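Local coordinates for protein D-glucosaminate-6-phosphate ammonia lyase (Salmonella typhimurium, PDB 7LCE) that belongs to the selenocysteine-synthase-like family of pyridoxal-phosphate proteins with the aminotransferase fold, and packs as an assembly of eight copies of the chain, at residues A84-D89 with A94-S99; N104-L109 with S122-G127; D66-S71 with I77-A82; R130-G135 with E146-E151; G111-V114 with V120-A123. All blocks are in the same frame, centred on the assembly; numbering follows the deposited sequence.

Interaction 1: A84-D89 with A94-S99; sequences AITHGD and ALMPDS
Thr86, in the last turn of helix 73-86, lays its methyl against the bent side chain of Met96. CG2 of Thr86 lies 3.6 Å from CG of Met96, while SD and CE of the same methionine stay within 4.0 Å of that methyl, so one small group meets most of a folded thioether chain; the two side chains run obliquely past each other. In the methionine, CG stands anti to the carbonyl carbon (chi1 -61°), and the chain then bends at chi2 and again at chi3, which keeps the sulfur beside the helix. Ile85 covers the next part of the surface through CG2, 4.3 Å from CE of Met96 and 4.2 Å from CB of Ser99. The hydroxyls face elsewhere. Thr86 OG1, set between its own N and carbonyl carbon (chi1 61°), turns back to its helix, pairing with the carbonyl of Ala82 and with NE2 of Gln236, and it accepts from the backbone N of Gly88 at 3.3 Å. Ser99 OG bonds to the carbonyl of Gly128 and to ND2 of Asn104. A cis peptide precedes Pro97, and the carbonyl of Met96 receives NH1 of Arg125 from a second subunit. The helix breaks at His87, which has positive phi, and Asp89 N returns to Thr86 O at 2.9 Å. An ST turn inside a type I' beta turn thus ends helix 73-86, and the chain re-enters helix 90-95 with Asp89 at the N-cap: a tight turn joining two helices in the large domain of the aminotransferase-like fold of pyridoxal-phosphate proteins.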
# COMPACT_ATOMS: atom_id res chain seq x y z
N ALA A 84 6.28 25.28 -16.14
CA ALA A 84 7.46 24.46 -15.89
C ALA A 84 7.10 22.99 -15.72
O ALA A 84 7.91 22.11 -16.03
CB ALA A 84 8.21 24.97 -14.66
N ILE A 85 5.90 22.71 -15.22
CA ILE A 85 5.49 21.32 -14.99
C ILE A 85 4.92 20.70 -16.26
O ILE A 85 5.24 19.55 -16.59
CB ILE A 85 4.49 21.26 -13.83
CG1 ILE A 85 5.16 21.74 -12.54
CG2 ILE A 85 3.95 19.85 -13.66
CD1 ILE A 85 4.25 21.69 -11.33
N THR A 86 4.09 21.43 -16.99
CA THR A 86 3.43 20.88 -18.17
C THR A 86 4.28 20.95 -19.42
O THR A 86 4.02 20.20 -20.37
CB THR A 86 2.11 21.62 -18.43
OG1 THR A 86 2.38 23.00 -18.67
CG2 THR A 86 1.17 21.48 -17.24
N HIS A 87 5.28 21.83 -19.46
CA HIS A 87 6.06 22.12 -20.66
C HIS A 87 5.18 22.55 -21.83
O HIS A 87 5.61 22.49 -22.99
CB HIS A 87 6.92 20.91 -21.08
CG HIS A 87 8.04 20.61 -20.14
ND1 HIS A 87 7.86 19.97 -18.94
CD2 HIS A 87 9.37 20.88 -20.23
CE1 HIS A 87 9.02 19.84 -18.32
NE2 HIS A 87 9.95 20.39 -19.08
N GLY A 88 3.96 23.00 -21.54
CA GLY A 88 3.01 23.36 -22.57
C GLY A 88 2.23 22.20 -23.15
O GLY A 88 1.37 22.43 -24.01
N ASP A 89 2.49 20.97 -22.70
CA ASP A 89 1.77 19.80 -23.21
C ASP A 89 0.28 19.95 -22.94
O ASP A 89 -0.14 20.12 -21.79
CB ASP A 89 2.31 18.53 -22.56
CG ASP A 89 1.61 17.27 -23.06
OD1 ASP A 89 1.00 17.32 -24.14
OD2 ASP A 89 1.68 16.24 -22.36
N ALA A 94 -4.52 20.20 -19.07
CA ALA A 94 -5.86 19.87 -18.61
C ALA A 94 -5.87 19.21 -17.23
O ALA A 94 -6.89 19.25 -16.54
CB ALA A 94 -6.56 18.96 -19.62
N LEU A 95 -4.75 18.61 -16.82
CA LEU A 95 -4.70 17.95 -15.51
C LEU A 95 -4.44 18.92 -14.36
O LEU A 95 -4.77 18.59 -13.22
CB LEU A 95 -3.63 16.86 -15.49
CG LEU A 95 -4.02 15.44 -15.91
CD1 LEU A 95 -4.51 15.39 -17.34
CD2 LEU A 95 -2.85 14.50 -15.69
N MET A 96 -3.85 20.08 -14.63
CA MET A 96 -3.48 20.98 -13.55
C MET A 96 -4.72 21.40 -12.77
O MET A 96 -5.79 21.61 -13.36
CB MET A 96 -2.76 22.22 -14.11
CG MET A 96 -1.47 21.92 -14.85
SD MET A 96 -0.15 21.24 -13.81
CE MET A 96 -0.30 19.49 -14.15
N PRO A 97 -4.62 21.54 -11.44
CA PRO A 97 -3.37 21.41 -10.69
C PRO A 97 -3.08 20.02 -10.14
O PRO A 97 -2.34 19.91 -9.16
CB PRO A 97 -3.56 22.41 -9.54
CG PRO A 97 -5.07 22.60 -9.42
CD PRO A 97 -5.74 21.86 -10.55
N ASP A 98 -3.64 18.97 -10.75
CA ASP A 98 -3.36 17.60 -10.32
C ASP A 98 -2.12 17.14 -11.08
O ASP A 98 -2.21 16.51 -12.14
CB ASP A 98 -4.55 16.68 -10.57
CG ASP A 98 -4.29 15.24 -10.15
OD1 ASP A 98 -3.25 14.98 -9.50
OD2 ASP A 98 -5.13 14.37 -10.45
N SER A 99 -0.95 17.44 -10.52
CA SER A 99 0.33 17.10 -11.14
C SER A 99 0.85 15.75 -10.67
O SER A 99 2.06 15.58 -10.48
CB SER A 99 1.34 18.19 -10.85
OG SER A 99 1.58 18.28 -9.46

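Interaction 2: N104-L109 with S122-G127; sequences NEVVML and SAIRLG
In the beta-alpha-beta crossover formed by strand 105-109, helix 120-126 and strand 130-134, Ile124 is the side chain by which the helix rests on the first strand, touching Val106 and Met108. These two residues project from one face of the strand, two positions apart, and Ile124 meets each with a different branch. Its CG2 lies 4.0 Å from CG2 of Val106 and 4.2 Å from CB of the same residue. The longer branch runs the other way: with CG1 anti to the carbonyl carbon (chi1 -63°) and the chain extended at chi2, CD1 is carried to within 4.0 Å of SD of Met108. Both pairs cross at a slant, and the contact is purely apolar, between buried residues. Leu157 of the neighbouring strand 153-159 touches all three side chains, Ile131 of strand 130-134 touches Ile124, and Val81 and Ile77 of helix 73-86 add to the same layer, so the helix is packed into the core that covers this face of the central sheet. The other flank of helix 120-126 is turned to a second subunit: Leu126 packs on Leu126 there, and Ser122 on Ala94 of that subunit. Helix 120-126 thereby links the interior of one chain with a subunit interface. Met108 leaves its backbone through a CG set between N and carbonyl carbon (chi1 63°), stays straight as far as SD and bends at chi3, which turns its terminal CE away from the isoleucine and onto the backbone N of Asn113.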
# COMPACT_ATOMS: atom_id res chain seq x y z
N ASN A 104 7.12 17.84 -10.38
CA ASN A 104 6.33 18.98 -9.92
C ASN A 104 6.95 19.71 -8.73
O ASN A 104 6.30 20.60 -8.17
CB ASN A 104 4.91 18.53 -9.54
CG ASN A 104 4.90 17.37 -8.56
OD1 ASN A 104 5.91 17.08 -7.91
ND2 ASN A 104 3.76 16.71 -8.44
N GLU A 105 8.15 19.35 -8.31
CA GLU A 105 8.76 19.99 -7.16
C GLU A 105 9.35 21.34 -7.55
O GLU A 105 10.10 21.43 -8.53
CB GLU A 105 9.83 19.09 -6.55
CG GLU A 105 9.27 17.85 -5.87
CD GLU A 105 10.35 16.96 -5.27
OE1 GLU A 105 11.54 17.33 -5.36
OE2 GLU A 105 10.00 15.90 -4.73
N VAL A 106 8.99 22.37 -6.79
CA VAL A 106 9.53 23.72 -6.98
C VAL A 106 10.48 23.99 -5.82
O VAL A 106 10.08 23.98 -4.65
CB VAL A 106 8.42 24.78 -7.03
CG1 VAL A 106 9.02 26.17 -7.03
CG2 VAL A 106 7.55 24.57 -8.26
N VAL A 107 11.75 24.24 -6.15
CA VAL A 107 12.80 24.41 -5.15
C VAL A 107 12.99 25.90 -4.89
O VAL A 107 13.27 26.67 -5.82
CB VAL A 107 14.11 23.75 -5.61
CG1 VAL A 107 15.24 24.14 -4.69
CG2 VAL A 107 13.95 22.24 -5.66
N MET A 108 12.87 26.30 -3.63
CA MET A 108 13.04 27.69 -3.25
C MET A 108 13.66 27.76 -1.86
O MET A 108 13.68 26.77 -1.12
CB MET A 108 11.71 28.44 -3.28
CG MET A 108 10.69 27.92 -2.29
SD MET A 108 9.14 28.84 -2.36
CE MET A 108 9.66 30.46 -1.80
N LEU A 109 14.18 28.94 -1.53
CA LEU A 109 14.75 29.16 -0.20
C LEU A 109 13.65 29.22 0.85
O LEU A 109 12.59 29.81 0.62
CB LEU A 109 15.55 30.46 -0.18
CG LEU A 109 16.77 30.58 -1.09
CD1 LEU A 109 17.42 31.95 -0.89
CD2 LEU A 109 17.77 29.47 -0.81
N SER A 122 0.41 29.22 -2.04
CA SER A 122 -0.89 29.02 -2.65
C SER A 122 -0.82 29.18 -4.16
O SER A 122 -1.39 28.37 -4.91
CB SER A 122 -1.92 29.98 -2.06
OG SER A 122 -2.25 29.60 -0.73
N ALA A 123 -0.12 30.21 -4.64
CA ALA A 123 0.03 30.39 -6.07
C ALA A 123 0.81 29.22 -6.67
O ALA A 123 0.46 28.71 -7.75
CB ALA A 123 0.71 31.72 -6.38
N ILE A 124 1.86 28.78 -5.99
CA ILE A 124 2.65 27.64 -6.46
C ILE A 124 1.79 26.38 -6.51
O ILE A 124 1.86 25.60 -7.46
CB ILE A 124 3.89 27.45 -5.58
CG1 ILE A 124 4.81 28.67 -5.69
CG2 ILE A 124 4.65 26.19 -5.97
CD1 ILE A 124 5.83 28.76 -4.59
N ARG A 125 0.95 26.16 -5.49
CA ARG A 125 0.13 24.96 -5.47
C ARG A 125 -0.94 24.99 -6.56
O ARG A 125 -1.34 23.93 -7.06
CB ARG A 125 -0.53 24.78 -4.10
CG ARG A 125 -0.85 23.32 -3.77
CD ARG A 125 -1.66 23.18 -2.47
NE ARG A 125 -0.90 23.52 -1.28
CZ ARG A 125 -1.05 24.64 -0.58
NH1 ARG A 125 -1.96 25.54 -0.92
NH2 ARG A 125 -0.29 24.85 0.49
N LEU A 126 -1.41 26.18 -6.94
CA LEU A 126 -2.39 26.27 -8.02
C LEU A 126 -1.80 25.83 -9.35
O LEU A 126 -2.51 25.30 -10.20
CB LEU A 126 -2.93 27.69 -8.14
CG LEU A 126 -4.02 28.14 -7.17
CD1 LEU A 126 -4.31 29.61 -7.37
CD2 LEU A 126 -5.27 27.31 -7.36
N GLY A 127 -0.50 26.04 -9.55
CA GLY A 127 0.16 25.59 -10.75
C GLY A 127 0.56 24.13 -10.75
O GLY A 127 1.12 23.65 -11.74

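Interaction 3: D66-S71 with I77-A82; sequences DSYITS and IAIAVA
The ring of Tyr68 is met at its edge by Ile79, whose CD1 lies near the ring plane, 3.9 Å from CE2; within this contact, segment 77-82 reaches neither face. The two side chains are roughly perpendicular. Placing CG anti to the backbone N (chi1 177°) sends the ring out from the strand to the helix side, where Val51 of helix 47-62 and Lys234 also touch it. The second partner of the same methyl is Thr70: its CG2 lies 3.7 Å from CD1 of Ile79, and these two side chains lie alongside, pointing opposite ways. Ile79 CD1 therefore touches two residues that project from one side of strand 66-70. This strand borders the central seven-stranded mixed sheet of the aminotransferase fold, beside the antiparallel strand 221-225, and helix 73-86 follows it after a short turn. Cys233, Gln236 and Ala241 also touch Ile79, while Ile77 faces helix 120-126. Polar atoms turn aside from the apolar contact: Thr70 OG1 bonds to the carbonyl of Cys72. The carboxylate of Asp66, the other flat group, is approached through OD1 by the backbone N of Ser67 at 2.7 Å, from 42° out of its plane, and OD2 forms a salt bridge with Lys234 NZ.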
# COMPACT_ATOMS: atom_id res chain seq x y z
N ASP A 66 10.08 37.00 -25.14
CA ASP A 66 8.63 37.09 -25.24
C ASP A 66 8.06 37.40 -23.87
O ASP A 66 8.77 37.39 -22.86
CB ASP A 66 8.03 35.80 -25.82
CG ASP A 66 6.66 36.01 -26.44
OD1 ASP A 66 6.14 37.14 -26.38
OD2 ASP A 66 6.10 35.04 -27.00
N SER A 67 6.75 37.68 -23.84
CA SER A 67 6.07 38.01 -22.60
C SER A 67 4.62 37.55 -22.68
O SER A 67 4.08 37.33 -23.77
CB SER A 67 6.13 39.52 -22.30
OG SER A 67 7.46 39.96 -22.11
N TYR A 68 4.00 37.41 -21.51
CA TYR A 68 2.61 36.99 -21.42
C TYR A 68 1.94 37.76 -20.29
O TYR A 68 2.46 37.77 -19.17
CB TYR A 68 2.49 35.48 -21.18
CG TYR A 68 1.08 34.98 -21.01
CD1 TYR A 68 0.18 34.98 -22.07
CD2 TYR A 68 0.64 34.49 -19.78
CE1 TYR A 68 -1.11 34.52 -21.92
CE2 TYR A 68 -0.66 34.02 -19.62
CZ TYR A 68 -1.53 34.04 -20.69
OH TYR A 68 -2.82 33.58 -20.54
N ILE A 69 0.80 38.38 -20.58
CA ILE A 69 0.10 39.22 -19.62
C ILE A 69 -0.87 38.37 -18.81
O ILE A 69 -1.57 37.51 -19.37
CB ILE A 69 -0.63 40.38 -20.32
CG1 ILE A 69 0.37 41.31 -21.01
CG2 ILE A 69 -1.48 41.16 -19.34
CD1 ILE A 69 -0.26 42.56 -21.59
N THR A 70 -0.91 38.60 -17.51
CA THR A 70 -1.77 37.90 -16.57
C THR A 70 -2.62 38.91 -15.80
O THR A 70 -2.47 40.12 -15.94
CB THR A 70 -0.95 37.04 -15.61
OG1 THR A 70 -0.09 37.88 -14.84
CG2 THR A 70 -0.10 36.03 -16.38
N SER A 71 -3.53 38.38 -14.97
CA SER A 71 -4.39 39.26 -14.18
C SER A 71 -3.64 39.89 -13.02
O SER A 71 -3.96 41.01 -12.61
CB SER A 71 -5.60 38.48 -13.66
OG SER A 71 -5.20 37.46 -12.77
N ILE A 77 2.75 33.67 -11.04
CA ILE A 77 3.47 32.61 -10.35
C ILE A 77 2.81 31.26 -10.62
O ILE A 77 3.48 30.27 -10.92
CB ILE A 77 3.55 32.91 -8.84
CG1 ILE A 77 4.37 34.18 -8.59
CG2 ILE A 77 4.13 31.72 -8.08
CD1 ILE A 77 4.46 34.58 -7.14
N ALA A 78 1.48 31.21 -10.51
CA ALA A 78 0.77 29.95 -10.76
C ALA A 78 0.96 29.48 -12.19
O ALA A 78 1.21 28.29 -12.43
CB ALA A 78 -0.72 30.12 -10.44
N ILE A 79 0.87 30.39 -13.16
CA ILE A 79 1.00 29.99 -14.56
C ILE A 79 2.43 29.58 -14.87
O ILE A 79 2.67 28.58 -15.56
CB ILE A 79 0.53 31.13 -15.48
CG1 ILE A 79 -0.97 31.37 -15.32
CG2 ILE A 79 0.85 30.82 -16.93
CD1 ILE A 79 -1.47 32.57 -16.09
N ALA A 80 3.41 30.32 -14.35
CA ALA A 80 4.81 29.99 -14.62
C ALA A 80 5.16 28.61 -14.09
O ALA A 80 5.88 27.85 -14.75
CB ALA A 80 5.73 31.05 -14.03
N VAL A 81 4.66 28.27 -12.90
CA VAL A 81 4.90 26.93 -12.35
C VAL A 81 4.23 25.88 -13.23
O VAL A 81 4.84 24.86 -13.57
CB VAL A 81 4.41 26.85 -10.90
CG1 VAL A 81 4.47 25.42 -10.39
CG2 VAL A 81 5.26 27.75 -10.01
N ALA A 82 2.97 26.12 -13.61
CA ALA A 82 2.29 25.20 -14.51
C ALA A 82 3.02 25.08 -15.84
O ALA A 82 3.04 24.00 -16.45
CB ALA A 82 0.85 25.65 -14.74

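Interaction 4: R130-G135 with E146-E151; sequences RIVEVG and ESAINE
Ala148 packs against Val132 and Val134 of strand 130-134, the outermost strand, within this chain, of the central sheet of the aminotransferase fold. The close part is small: one methyl, CB of Ala148, touches a valine methyl on each of two alternate strand residues. CG1 of Val132 lies 3.8 Å from it and CG2 of Val134 3.7 Å. Both valines have nearly the same chi1, 169° and 170°, so CG1 stands anti to the backbone N in each; different branches are used because Ala148 lies between the two along the strand. Val107 of the adjacent strand 105-109 also packs on Ala148 and Val134, and completes the apolar patch beneath segment 146-151.

Beyond this patch the flanking residues are more exposed. Glu146 and Ser147 are both at the surface, and Glu146 points away from the strand; Ser147 OG is bonded to the carbonyl of Trp143, and its side chain packs on Ala91 of a fourth subunit. On the other face of the strand, Ile131 packs on helix 120-126, while Glu133 serves a subunit interface: its carboxylate makes a salt bridge with Arg110 of its own chain through OE1 and another with Arg110 of a third subunit through OE2. Beside the alanine, CG2 of Val134 also packs on CG1 of Val107.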
# COMPACT_ATOMS: atom_id res chain seq x y z
N ARG A 130 4.86 21.35 -5.92
CA ARG A 130 5.08 20.97 -4.53
C ARG A 130 6.37 21.63 -4.06
O ARG A 130 7.42 21.49 -4.71
CB ARG A 130 5.16 19.45 -4.39
CG ARG A 130 3.87 18.76 -4.82
CD ARG A 130 3.97 17.25 -4.72
NE ARG A 130 4.26 16.82 -3.36
CZ ARG A 130 3.33 16.57 -2.45
NH1 ARG A 130 2.04 16.71 -2.72
NH2 ARG A 130 3.69 16.18 -1.23
N ILE A 131 6.30 22.36 -2.95
CA ILE A 131 7.41 23.20 -2.52
C ILE A 131 8.49 22.35 -1.85
O ILE A 131 8.19 21.49 -1.02
CB ILE A 131 6.92 24.31 -1.57
CG1 ILE A 131 6.05 25.30 -2.34
CG2 ILE A 131 8.09 25.01 -0.90
CD1 ILE A 131 5.97 26.66 -1.69
N VAL A 132 9.74 22.59 -2.23
CA VAL A 132 10.91 22.03 -1.55
C VAL A 132 11.71 23.21 -1.01
O VAL A 132 12.27 24.00 -1.79
CB VAL A 132 11.76 21.17 -2.49
CG1 VAL A 132 13.08 20.82 -1.84
CG2 VAL A 132 11.00 19.91 -2.89
N GLU A 133 11.81 23.31 0.31
CA GLU A 133 12.47 24.43 0.95
C GLU A 133 13.95 24.13 1.17
O GLU A 133 14.32 23.03 1.58
CB GLU A 133 11.80 24.77 2.29
CG GLU A 133 10.47 25.47 2.16
CD GLU A 133 9.75 25.61 3.48
OE1 GLU A 133 9.55 24.58 4.16
OE2 GLU A 133 9.40 26.75 3.85
N VAL A 134 14.79 25.13 0.91
CA VAL A 134 16.24 24.99 0.97
C VAL A 134 16.77 25.84 2.11
O VAL A 134 16.34 26.99 2.30
CB VAL A 134 16.88 25.40 -0.37
CG1 VAL A 134 18.39 25.50 -0.22
CG2 VAL A 134 16.52 24.40 -1.44
N GLY A 135 17.67 25.26 2.90
CA GLY A 135 18.34 26.00 3.95
C GLY A 135 17.42 26.29 5.13
O GLY A 135 16.30 25.80 5.23
N GLU A 146 21.84 22.66 -4.17
CA GLU A 146 22.12 21.62 -5.15
C GLU A 146 21.56 20.27 -4.72
O GLU A 146 21.17 19.46 -5.57
CB GLU A 146 23.63 21.53 -5.38
CG GLU A 146 24.22 22.81 -5.94
CD GLU A 146 25.73 22.73 -6.11
OE1 GLU A 146 26.38 21.99 -5.34
OE2 GLU A 146 26.26 23.42 -7.01
N SER A 147 21.48 20.01 -3.41
CA SER A 147 20.96 18.72 -2.95
C SER A 147 19.46 18.60 -3.17
O SER A 147 18.95 17.49 -3.30
CB SER A 147 21.30 18.51 -1.48
OG SER A 147 22.71 18.53 -1.28
N ALA A 148 18.75 19.73 -3.21
CA ALA A 148 17.30 19.69 -3.39
C ALA A 148 16.89 19.32 -4.80
O ALA A 148 15.74 18.93 -5.02
CB ALA A 148 16.68 21.04 -3.01
N ILE A 149 17.80 19.42 -5.76
CA ILE A 149 17.50 19.10 -7.15
C ILE A 149 17.52 17.59 -7.33
O ILE A 149 18.50 16.92 -6.96
CB ILE A 149 18.50 19.78 -8.10
CG1 ILE A 149 18.56 21.28 -7.83
CG2 ILE A 149 18.12 19.50 -9.55
CD1 ILE A 149 17.24 21.99 -8.07
N ASN A 150 16.45 17.04 -7.90
CA ASN A 150 16.40 15.63 -8.27
C ASN A 150 15.48 15.50 -9.48
O ASN A 150 15.02 16.49 -10.04
CB ASN A 150 15.95 14.77 -7.07
CG ASN A 150 14.59 15.18 -6.54
OD1 ASN A 150 13.56 14.83 -7.11
ND2 ASN A 150 14.59 15.90 -5.43
N GLU A 151 15.21 14.25 -9.88
CA GLU A 151 14.45 14.01 -11.10
C GLU A 151 13.00 14.46 -10.99
O GLU A 151 12.32 14.58 -12.01
CB GLU A 151 14.50 12.53 -11.48
CG GLU A 151 13.77 11.61 -10.51
CD GLU A 151 14.58 11.28 -9.27
OE1 GLU A 151 15.74 11.72 -9.18
OE2 GLU A 151 14.04 10.58 -8.38

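Interaction 5: G111-V114 with V120-A123; sequences GHNV and VTSA
Asn113 reaches across to Thr121 and Val120 with its amide. From CB the side chain leaves with CG anti to the backbone N (chi1 -167°), and CG comes 3.7 Å from CG2 of Thr121. At the tip, OD1 lies 3.2 Å from that methyl and also near CG1 of Val120, at 3.9 Å. ND2 is 3.5 Å from the same Thr121 CG2, and its hydrogen bond goes to OE2 of Glu133, which would help fix the rotation of the amide. The asparagine side chain stands nearly square to that of the threonine. A dimethyl sulfoxide molecule, probably from the crystallisation liquor, lies about 3 Å from the Asn113 side chain. The loop that carries Asn113 joins strand 105-109 to helix 120-126 within a beta-alpha-beta unit, and one backbone bond joins it to segment 120-123: Val120 N donates to Val114 O at 3.2 Å, almost straight at 173° and nearly along the C=O axis. CG1 of Val120, placed between its own N and carbonyl carbon (chi1 64°), packs beside the same oxygen. The carbonyl of Asn113 accepts from Ser137 OG of a third subunit.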
# COMPACT_ATOMS: atom_id res chain seq x y z
N GLY A 111 13.90 30.96 3.48
CA GLY A 111 13.82 32.38 3.76
C GLY A 111 12.98 33.17 2.78
O GLY A 111 12.68 34.33 3.05
N HIS A 112 12.61 32.57 1.64
CA HIS A 112 11.78 33.23 0.65
C HIS A 112 10.32 32.80 0.70
O HIS A 112 9.50 33.37 -0.03
CB HIS A 112 12.34 32.97 -0.75
CG HIS A 112 13.60 33.72 -1.04
ND1 HIS A 112 14.19 33.73 -2.29
CD2 HIS A 112 14.37 34.50 -0.25
CE1 HIS A 112 15.28 34.47 -2.25
NE2 HIS A 112 15.41 34.95 -1.02
N ASN A 113 9.97 31.83 1.54
CA ASN A 113 8.58 31.43 1.67
C ASN A 113 7.84 32.50 2.46
O ASN A 113 7.77 32.43 3.70
CB ASN A 113 8.47 30.07 2.36
CG ASN A 113 7.08 29.47 2.25
OD1 ASN A 113 6.09 30.18 2.11
ND2 ASN A 113 7.01 28.14 2.30
N VAL A 114 7.27 33.48 1.76
CA VAL A 114 6.75 34.68 2.40
C VAL A 114 5.25 34.78 2.20
O VAL A 114 4.67 34.17 1.29
CB VAL A 114 7.45 35.94 1.86
CG1 VAL A 114 8.92 35.93 2.25
CG2 VAL A 114 7.29 36.03 0.35
N VAL A 120 2.75 32.72 -0.81
CA VAL A 120 3.26 32.41 -2.14
C VAL A 120 3.12 30.92 -2.45
O VAL A 120 3.12 30.52 -3.62
CB VAL A 120 4.73 32.87 -2.27
CG1 VAL A 120 5.62 32.10 -1.30
CG2 VAL A 120 5.23 32.75 -3.70
N THR A 121 2.99 30.09 -1.41
CA THR A 121 2.76 28.66 -1.62
C THR A 121 1.43 28.40 -2.31
O THR A 121 1.32 27.46 -3.10
CB THR A 121 2.79 27.92 -0.28
OG1 THR A 121 1.56 28.14 0.41
CG2 THR A 121 3.93 28.43 0.58
N SER A 122 0.41 29.22 -2.04
CA SER A 122 -0.89 29.02 -2.65
C SER A 122 -0.82 29.18 -4.16
O SER A 122 -1.39 28.37 -4.91
CB SER A 122 -1.92 29.98 -2.06
OG SER A 122 -2.25 29.60 -0.73
N ALA A 123 -0.12 30.21 -4.64
CA ALA A 123 0.03 30.39 -6.07
C ALA A 123 0.81 29.22 -6.67
O ALA A 123 0.46 28.71 -7.75
CB ALA A 123 0.71 31.72 -6.38

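From the N terminus, interaction 3 comes first, folding helix 73-86 back on the border strand 66-70. Interaction 1 follows on the end of the same helix and closes the loop holding the turn and helix 90-95. The chain then enters strand 105-109, where interaction 2 brings helix 120-126 over the sheet; the loop of interaction 5 falls within that span and finishes on the same helix, the two sharing Ser122 and Ala123. Interaction 4 closes last, packing segment 146-151 on strand 130-134, next to strand 105-109 in the sheet. None cross. Together they join two separated parts of one sheet, and helices 73-86 and 120-126 touch through interactions 2, 3 and 5.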